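Local coordinates for protein 4-oxalocrotonate decarboxylase NahK (Pseudomonas putida, PDB 5D2K) that catalyses the metal-assisted decarboxylation of (3E)-2-oxohex-3-enedioate to 2-oxopent-4-enoate and carbon dioxide in the breakdown of naphthalene, at residues Ile109-Ile113 with Tyr153-Lys157; Ile136-Val142 with Ala180-Val185; Gly206-Leu210 with Thr239-Thr243. The protein carries 1 engineered substitution. All blocks are in the same frame, centred on the assembly; numbering follows the deposited sequence.

In the fold
Interactions 1 and 2 both hang on the sheet that contains the paired strands 112-121 and 139-149, yet they sit on opposite sides of the chain's centre, their own centres about 33 Å apart. Interaction 1 lies at the surface and works through rings and a lysine chain; interaction 2, partly buried, adds a backbone hydrogen bond and a bridging water to its aliphatic contacts. Interaction 3 is the buried one, an aliphatic wedge against a glycine-containing turn, with its centre about 17 Å from that of interaction 2. Both interactions 1 and 3 reach the bound 2-oxoadipate, through F156 and through G240 and G241, whereas interaction 2 lies away from the pocket.

Interaction 1: residues Ile109-Ile113 with Tyr153-Lys157; sequences IHPKI and YENFK
The K112 chain runs over one face of the F156 ring, while CD2 of F156 lies over a face of the H110 imidazole. CE of K112 sits 3.9 Å from the F156 ring centroid and 13° off its normal, a CH-pi contact; NZ is 5.1 Å from the same centroid, so any cation-pi attraction is weak. K112 gets there as strand 112-121 begins, with chi1 to chi4 m, t, t, m, extended through its middle. H110, chi1 p, meets F156 obliquely: ring centroids 5.0 Å apart, planes at 44°, CD2 to CD2 3.4 Å, while O of H110 approaches CE2 of F156 at the ring edge (3.3 Å). The closest CA atoms are those of H110 and F156, 7.6 Å apart. Segment 153-157 turns tightly, with N155 (59/21) and F156 (53/33) at positive phi, F156 N bonded to Y153 O (3.1 Å) and K157 N to E154 O (3.2 Å); chi1 of F156 is -138°. Y153 O also lies 3.2 Å from CE1 of H110, near the imidazole plane, and H110 NE2 bonds to S151 O. F156 also touches the bound 2-oxoadipate, bringing this surface contact to the probable substrate pocket of a fumarylacetoacetate hydrolase-type fold.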
loop_
_atom_site.group_PDB
_atom_site.type_symbol
_atom_site.label_atom_id
_atom_site.label_comp_id
_atom_site.label_asym_id
_atom_site.label_seq_id
_atom_site.Cartn_x
_atom_site.Cartn_y
_atom_site.Cartn_z
ATOM N N ILE A 109 3.413 3.685 15.114
ATOM C CA ILE A 109 4.170 4.888 15.455
ATOM C C ILE A 109 3.296 6.137 15.379
ATOM O O ILE A 109 3.154 6.875 16.365
ATOM C CB ILE A 109 5.384 5.041 14.522
ATOM C CG1 ILE A 109 6.330 3.847 14.687
ATOM C CG2 ILE A 109 6.125 6.341 14.811
ATOM C CD1 ILE A 109 7.276 3.643 13.515
ATOM N N HIS A 110 2.707 6.375 14.209
ATOM C CA HIS A 110 1.821 7.519 13.985
ATOM C C HIS A 110 0.898 7.207 12.805
ATOM O O HIS A 110 1.017 7.805 11.723
ATOM C CB HIS A 110 2.614 8.819 13.738
ATOM C CG HIS A 110 3.823 8.659 12.860
ATOM N ND1 HIS A 110 4.897 9.524 12.917
ATOM C CD2 HIS A 110 4.129 7.749 11.900
ATOM C CE1 HIS A 110 5.809 9.156 12.036
ATOM N NE2 HIS A 110 5.369 8.077 11.411
ATOM N N PRO A 111 -0.024 6.259 13.011
ATOM C CA PRO A 111 -0.778 5.663 11.905
ATOM C C PRO A 111 -1.878 6.538 11.319
ATOM O O PRO A 111 -2.461 7.389 11.997
ATOM C CB PRO A 111 -1.398 4.417 12.547
ATOM C CG PRO A 111 -1.578 4.808 13.983
ATOM C CD PRO A 111 -0.335 5.602 14.294
ATOM N N LYS A 112 -2.124 6.305 10.031
ATOM C CA LYS A 112 -3.207 6.934 9.287
ATOM C C LYS A 112 -3.950 5.857 8.514
ATOM O O LYS A 112 -3.362 4.824 8.188
ATOM C CB LYS A 112 -2.686 7.976 8.293
ATOM C CG LYS A 112 -1.865 9.109 8.876
ATOM C CD LYS A 112 -1.437 10.047 7.747
ATOM C CE LYS A 112 -0.435 11.086 8.226
ATOM N NZ LYS A 112 -1.022 11.974 9.260
ATOM N N ILE A 113 -5.218 6.103 8.196
ATOM C CA ILE A 113 -5.954 5.168 7.344
ATOM C C ILE A 113 -6.275 5.773 5.985
ATOM O O ILE A 113 -6.448 6.984 5.857
ATOM C CB ILE A 113 -7.272 4.671 7.975
ATOM C CG1 ILE A 113 -8.193 5.843 8.326
ATOM C CG2 ILE A 113 -6.993 3.792 9.189
ATOM C CD1 ILE A 113 -9.635 5.411 8.521
ATOM N N TYR A 153 9.508 7.080 9.166
ATOM C CA TYR A 153 10.264 8.333 9.235
ATOM C C TYR A 153 9.537 9.357 10.079
ATOM O O TYR A 153 8.312 9.427 10.065
ATOM C CB TYR A 153 10.538 8.879 7.831
ATOM C CG TYR A 153 11.307 7.882 7.007
ATOM C CD1 TYR A 153 12.594 7.504 7.365
ATOM C CD2 TYR A 153 10.726 7.291 5.897
ATOM C CE1 TYR A 153 13.292 6.567 6.624
ATOM C CE2 TYR A 153 11.404 6.355 5.152
ATOM C CZ TYR A 153 12.687 6.000 5.517
ATOM O OH TYR A 153 13.344 5.071 4.754
ATOM N N GLU A 154 10.318 10.137 10.830
ATOM C CA GLU A 154 9.775 11.088 11.791
ATOM C C GLU A 154 8.851 12.094 11.126
ATOM O O GLU A 154 9.119 12.558 10.016
ATOM C CB GLU A 154 10.903 11.826 12.525
ATOM C CG GLU A 154 10.400 12.886 13.498
ATOM C CD GLU A 154 11.489 13.433 14.394
ATOM O OE1 GLU A 154 12.663 13.056 14.200
ATOM O OE2 GLU A 154 11.166 14.238 15.293
ATOM N N ASN A 155 7.761 12.402 11.828
ATOM C CA ASN A 155 6.735 13.345 11.390
ATOM C C ASN A 155 6.083 12.953 10.073
ATOM O O ASN A 155 5.542 13.808 9.368
ATOM C CB ASN A 155 7.314 14.757 11.286
ATOM C CG ASN A 155 7.131 15.553 12.564
ATOM O OD1 ASN A 155 7.967 15.502 13.469
ATOM N ND2 ASN A 155 6.025 16.287 12.649
ATOM N N PHE A 156 6.182 11.679 9.726
ATOM C CA PHE A 156 5.585 11.146 8.524
ATOM C C PHE A 156 6.027 11.952 7.330
ATOM O O PHE A 156 5.274 12.103 6.356
ATOM C CB PHE A 156 4.061 11.162 8.694
ATOM C CG PHE A 156 3.348 9.923 8.203
ATOM C CD1 PHE A 156 3.287 9.663 6.856
ATOM C CD2 PHE A 156 2.704 9.040 9.075
ATOM C CE1 PHE A 156 2.657 8.557 6.352
ATOM C CE2 PHE A 156 2.063 7.930 8.575
ATOM C CZ PHE A 156 2.069 7.671 7.228
ATOM N N LYS A 157 7.260 12.454 7.383
ATOM C CA LYS A 157 7.820 13.236 6.314
ATOM C C LYS A 157 8.957 12.509 5.530
ATOM O O LYS A 157 10.003 12.263 6.059
ATOM C CB LYS A 157 8.297 14.602 6.863
ATOM C CG LYS A 157 9.790 14.904 6.811
ATOM C CD LYS A 157 10.554 14.436 8.053
ATOM C CE LYS A 157 10.748 15.564 9.031
ATOM N NZ LYS A 157 11.728 15.337 10.130
#

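Interaction 2: residues Ile136-Val142 with Ala180-Val185; sequences IAAIDYV and ASLEEV
L182 is the side chain to place first. With chi1 t and chi2 p, its CA-to-CB bond points sideways, but its methyl end swings in to segment 136-142. CD2 lies 3.8 Å from CB of I139 and 4.1 Å from CG2 of I136, while CD1 packs 4.2 Å from CG1 of V142. I139 (m, m) starts toward the other segment and its end leads away; its closest atom to L182 is CB. V142 (m) sends CG2 to within 3.9 Å of CG2 of V185 (chi1 t), whose CA-to-CB bond points toward segment 136-142. Y141, chi1 p, carries its ring away, leaving CB 3.3 Å from O of A180.

The backbones come closest at Y141 and S181, CA to CA 4.2 Å. Beside it V142 N donates to A180 O at 2.8 Å (157°). One water ties the next step: it donates to I139 O (3.1 Å) and D140 O (2.5 Å) and accepts from L182 N (2.7 Å). From there 182-184 form a 3-10 turn, with E184 N bonded to S181 O (3.1 Å) and V185 N to L182 O (3.0 Å). Residues 136-138 have helical backbone angles and turn into the strand, I139 N bonding to I136 O at 3.1 Å.

D140 and Y141 both face V120, a classic beta bulge in the antiparallel pair of strands 139-149 and 112-121. Segment 180-185, part of the connection between strands 170-175 and 191-196, lies against the start of strand 139-149, with L182 and I139 both resting on L214 of helix 213-225.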
loop_
_atom_site.group_PDB
_atom_site.type_symbol
_atom_site.label_atom_id
_atom_site.label_comp_id
_atom_site.label_asym_id
_atom_site.label_seq_id
_atom_site.Cartn_x
_atom_site.Cartn_y
_atom_site.Cartn_z
ATOM N N ILE A 136 -7.775 -6.504 -17.648
ATOM C CA ILE A 136 -9.185 -6.722 -17.326
ATOM C C ILE A 136 -9.527 -8.187 -17.067
ATOM O O ILE A 136 -10.070 -8.518 -16.018
ATOM C CB ILE A 136 -10.095 -6.162 -18.441
ATOM C CG1 ILE A 136 -9.839 -4.656 -18.599
ATOM C CG2 ILE A 136 -11.552 -6.435 -18.121
ATOM C CD1 ILE A 136 -10.385 -4.076 -19.920
ATOM N N ALA A 137 -9.173 -9.068 -17.997
ATOM C CA ALA A 137 -9.556 -10.475 -17.874
ATOM C C ALA A 137 -8.789 -11.188 -16.763
ATOM O O ALA A 137 -9.203 -12.255 -16.304
ATOM C CB ALA A 137 -9.339 -11.184 -19.185
ATOM N N ALA A 138 -7.678 -10.600 -16.339
ATOM C CA ALA A 138 -6.879 -11.183 -15.268
ATOM C C ALA A 138 -7.474 -10.919 -13.879
ATOM O O ALA A 138 -7.009 -11.495 -12.899
ATOM C CB ALA A 138 -5.454 -10.660 -15.339
ATOM N N ILE A 139 -8.494 -10.063 -13.785
ATOM C CA ILE A 139 -9.110 -9.768 -12.489
ATOM C C ILE A 139 -10.163 -10.807 -12.119
ATOM O O ILE A 139 -11.124 -11.029 -12.863
ATOM C CB ILE A 139 -9.765 -8.376 -12.475
ATOM C CG1 ILE A 139 -8.744 -7.302 -12.877
ATOM C CG2 ILE A 139 -10.356 -8.081 -11.085
ATOM C CD1 ILE A 139 -7.454 -7.340 -12.063
ATOM N N ASP A 140 -9.986 -11.427 -10.958
ATOM C CA ASP A 140 -10.915 -12.440 -10.453
ATOM C C ASP A 140 -12.072 -11.767 -9.729
ATOM O O ASP A 140 -13.235 -11.946 -10.094
ATOM C CB ASP A 140 -10.155 -13.400 -9.520
ATOM C CG ASP A 140 -10.868 -14.725 -9.308
ATOM O OD1 ASP A 140 -12.044 -14.849 -9.697
ATOM O OD2 ASP A 140 -10.226 -15.637 -8.742
ATOM N N TYR A 141 -11.755 -10.973 -8.717
ATOM C CA TYR A 141 -12.784 -10.241 -7.980
ATOM C C TYR A 141 -12.167 -9.034 -7.269
ATOM O O TYR A 141 -10.944 -8.842 -7.281
ATOM C CB TYR A 141 -13.503 -11.163 -6.982
ATOM C CG TYR A 141 -12.598 -11.884 -6.001
ATOM C CD1 TYR A 141 -11.971 -13.080 -6.347
ATOM C CD2 TYR A 141 -12.394 -11.382 -4.723
ATOM C CE1 TYR A 141 -11.143 -13.746 -5.451
ATOM C CE2 TYR A 141 -11.569 -12.040 -3.813
ATOM C CZ TYR A 141 -10.951 -13.219 -4.187
ATOM O OH TYR A 141 -10.135 -13.867 -3.287
ATOM N N VAL A 142 -13.022 -8.210 -6.675
ATOM C CA VAL A 142 -12.585 -6.980 -6.025
ATOM C C VAL A 142 -12.888 -7.044 -4.526
ATOM O O VAL A 142 -13.817 -7.743 -4.117
ATOM C CB VAL A 142 -13.255 -5.752 -6.665
ATOM C CG1 VAL A 142 -13.115 -5.826 -8.192
ATOM C CG2 VAL A 142 -14.717 -5.663 -6.253
ATOM N N ALA A 180 -16.887 -8.847 -4.783
ATOM C CA ALA A 180 -17.574 -9.295 -5.992
ATOM C C ALA A 180 -16.750 -9.325 -7.284
ATOM O O ALA A 180 -15.701 -8.703 -7.398
ATOM C CB ALA A 180 -18.786 -8.421 -6.208
ATOM N N SER A 181 -17.265 -10.058 -8.266
ATOM C CA SER A 181 -16.674 -10.118 -9.602
ATOM C C SER A 181 -16.557 -8.743 -10.244
ATOM O O SER A 181 -17.399 -7.879 -10.042
ATOM C CB SER A 181 -17.513 -11.028 -10.502
ATOM O OG SER A 181 -17.536 -12.349 -9.992
ATOM N N LEU A 182 -15.505 -8.554 -11.034
ATOM C CA LEU A 182 -15.279 -7.267 -11.673
ATOM C C LEU A 182 -16.447 -6.801 -12.545
ATOM O O LEU A 182 -16.771 -5.619 -12.567
ATOM C CB LEU A 182 -13.997 -7.313 -12.511
ATOM C CG LEU A 182 -13.640 -6.022 -13.247
ATOM C CD1 LEU A 182 -13.461 -4.844 -12.270
ATOM C CD2 LEU A 182 -12.391 -6.235 -14.088
ATOM N N GLU A 183 -17.120 -7.704 -13.251
ATOM C CA GLU A 183 -18.176 -7.296 -14.172
ATOM C C GLU A 183 -19.368 -6.670 -13.444
ATOM O O GLU A 183 -20.181 -5.970 -14.048
ATOM C CB GLU A 183 -18.644 -8.482 -15.014
ATOM C CG GLU A 183 -19.494 -9.487 -14.262
ATOM C CD GLU A 183 -19.939 -10.636 -15.146
ATOM O OE1 GLU A 183 -19.667 -10.585 -16.366
ATOM O OE2 GLU A 183 -20.557 -11.588 -14.625
ATOM N N GLU A 184 -19.471 -6.934 -12.138
ATOM C CA GLU A 184 -20.558 -6.399 -11.313
ATOM C C GLU A 184 -20.251 -5.039 -10.688
ATOM O O GLU A 184 -21.126 -4.410 -10.089
ATOM C CB GLU A 184 -20.888 -7.352 -10.164
ATOM C CG GLU A 184 -21.271 -8.762 -10.541
ATOM C CD GLU A 184 -21.464 -9.614 -9.297
ATOM O OE1 GLU A 184 -20.610 -10.483 -9.016
ATOM O OE2 GLU A 184 -22.461 -9.390 -8.582
ATOM N N VAL A 185 -19.001 -4.607 -10.787
ATOM C CA VAL A 185 -18.537 -3.406 -10.094
ATOM C C VAL A 185 -17.817 -2.448 -11.042
ATOM O O VAL A 185 -16.839 -2.828 -11.698
ATOM C CB VAL A 185 -17.570 -3.752 -8.936
ATOM C CG1 VAL A 185 -17.304 -2.511 -8.074
ATOM C CG2 VAL A 185 -18.119 -4.900 -8.081
HETATM O O HOH W 1 -14.139 -10.664 -12.059
#

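Interaction 3: residues Gly206-Leu210 with Thr239-Thr243; sequences GAAVL and TGGIT. With OOG (2-oxoadipic acid), chain D.
Two consecutive glycines, G240 and G241, give this contact its shape. G240 has phi/psi 135/151, where a CB would jam against the preceding carbonyl oxygen and lie 3.6 Å from CG1 of V209; at G241 a CB would be crowded by O4 of 2-oxoadipate. G241 N donates to that same O4 at 2.7 Å (137°). Behind this turn V209, chi1 t, wedges in: CG1 is 3.2 Å from O of T239, and CG2 is 3.7 Å from O of G240 and 3.9 Å from CG1 of I242. The backbones are closest at A208 and I242, CA to CA 5.7 Å, with CB of A208 3.6 Å from O of I242. I242 (m, t) reaches back with CD1 4.2 Å from CA of G206. Residues 206-208 form a 3-10 turn, V209 N bonding to G206 O at 2.9 Å, and V209 centres an inverse gamma turn. The wedge thus joins the link from strand 199-205 to helix 213-225 with the 2-oxoadipate-binding loop between strands 236-238 and 246-247.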
loop_
_atom_site.group_PDB
_atom_site.type_symbol
_atom_site.label_atom_id
_atom_site.label_comp_id
_atom_site.label_asym_id
_atom_site.label_seq_id
_atom_site.Cartn_x
_atom_site.Cartn_y
_atom_site.Cartn_z
ATOM N N GLY A 206 -13.272 5.840 -7.240
ATOM C CA GLY A 206 -12.185 5.004 -7.733
ATOM C C GLY A 206 -11.350 5.674 -8.810
ATOM O O GLY A 206 -10.147 5.457 -8.894
ATOM N N ALA A 207 -11.983 6.520 -9.620
ATOM C CA ALA A 207 -11.269 7.213 -10.694
ATOM C C ALA A 207 -10.086 8.044 -10.196
ATOM O O ALA A 207 -9.178 8.360 -10.963
ATOM C CB ALA A 207 -12.233 8.097 -11.470
ATOM N N ALA A 208 -10.082 8.393 -8.910
ATOM C CA ALA A 208 -8.959 9.126 -8.324
ATOM C C ALA A 208 -7.636 8.357 -8.457
ATOM O O ALA A 208 -6.565 8.952 -8.517
ATOM C CB ALA A 208 -9.245 9.438 -6.862
ATOM N N VAL A 209 -7.720 7.037 -8.520
ATOM C CA VAL A 209 -6.540 6.198 -8.696
ATOM C C VAL A 209 -6.165 6.120 -10.182
ATOM O O VAL A 209 -6.649 5.257 -10.905
ATOM C CB VAL A 209 -6.805 4.788 -8.109
ATOM C CG1 VAL A 209 -5.595 3.864 -8.277
ATOM C CG2 VAL A 209 -7.187 4.912 -6.639
ATOM N N LEU A 210 -5.331 7.061 -10.629
ATOM C CA LEU A 210 -4.807 7.087 -12.004
ATOM C C LEU A 210 -5.873 7.109 -13.095
ATOM O O LEU A 210 -5.607 6.721 -14.236
ATOM C CB LEU A 210 -3.880 5.890 -12.234
ATOM C CG LEU A 210 -2.592 5.864 -11.415
ATOM C CD1 LEU A 210 -1.827 4.568 -11.644
ATOM C CD2 LEU A 210 -1.706 7.057 -11.757
ATOM N N THR A 239 -4.862 -1.028 -4.723
ATOM C CA THR A 239 -4.522 -0.208 -5.884
ATOM C C THR A 239 -4.224 1.251 -5.579
ATOM O O THR A 239 -3.739 1.967 -6.457
ATOM C CB THR A 239 -5.636 -0.279 -6.973
ATOM O OG1 THR A 239 -6.882 0.207 -6.457
ATOM C CG2 THR A 239 -5.814 -1.724 -7.484
ATOM N N GLY A 240 -4.464 1.697 -4.339
ATOM C CA GLY A 240 -4.103 3.056 -3.947
ATOM C C GLY A 240 -5.154 3.825 -3.155
ATOM O O GLY A 240 -6.352 3.602 -3.282
ATOM N N GLY A 241 -4.685 4.741 -2.318
ATOM C CA GLY A 241 -5.587 5.540 -1.507
ATOM C C GLY A 241 -6.432 6.423 -2.394
ATOM O O GLY A 241 -5.911 7.192 -3.216
ATOM N N ILE A 242 -7.742 6.304 -2.240
ATOM C CA ILE A 242 -8.664 7.073 -3.059
ATOM C C ILE A 242 -8.717 8.506 -2.525
ATOM O O ILE A 242 -8.844 9.466 -3.291
ATOM C CB ILE A 242 -10.044 6.396 -3.100
ATOM C CG1 ILE A 242 -9.952 5.126 -3.961
ATOM C CG2 ILE A 242 -11.098 7.328 -3.691
ATOM C CD1 ILE A 242 -11.098 4.137 -3.812
ATOM N N THR A 243 -8.552 8.652 -1.215
ATOM C CA THR A 243 -8.580 9.967 -0.584
ATOM C C THR A 243 -7.321 10.221 0.219
ATOM O O THR A 243 -6.471 9.341 0.360
ATOM C CB THR A 243 -9.768 10.118 0.376
ATOM O OG1 THR A 243 -9.501 9.387 1.578
ATOM C CG2 THR A 243 -11.051 9.612 -0.247
HETATM C C2 OOG D . 3.124 6.144 1.303
HETATM C C3 OOG D . 2.015 5.124 1.107
HETATM C C4 OOG D . 1.161 5.482 -0.092
HETATM C C6 OOG D . -1.255 5.091 -0.991
HETATM O O4 OOG D . -2.282 4.375 -1.045
HETATM O O3 OOG D . -1.207 6.191 -1.599
HETATM C C5 OOG D . -0.080 4.622 -0.170
HETATM C C1 OOG D . 2.704 7.177 2.329
HETATM O O1 OOG D . 3.332 7.297 3.421
HETATM O O2 OOG D . 1.722 7.926 2.081
HETATM O O5 OOG D . -0.180 3.558 0.402
#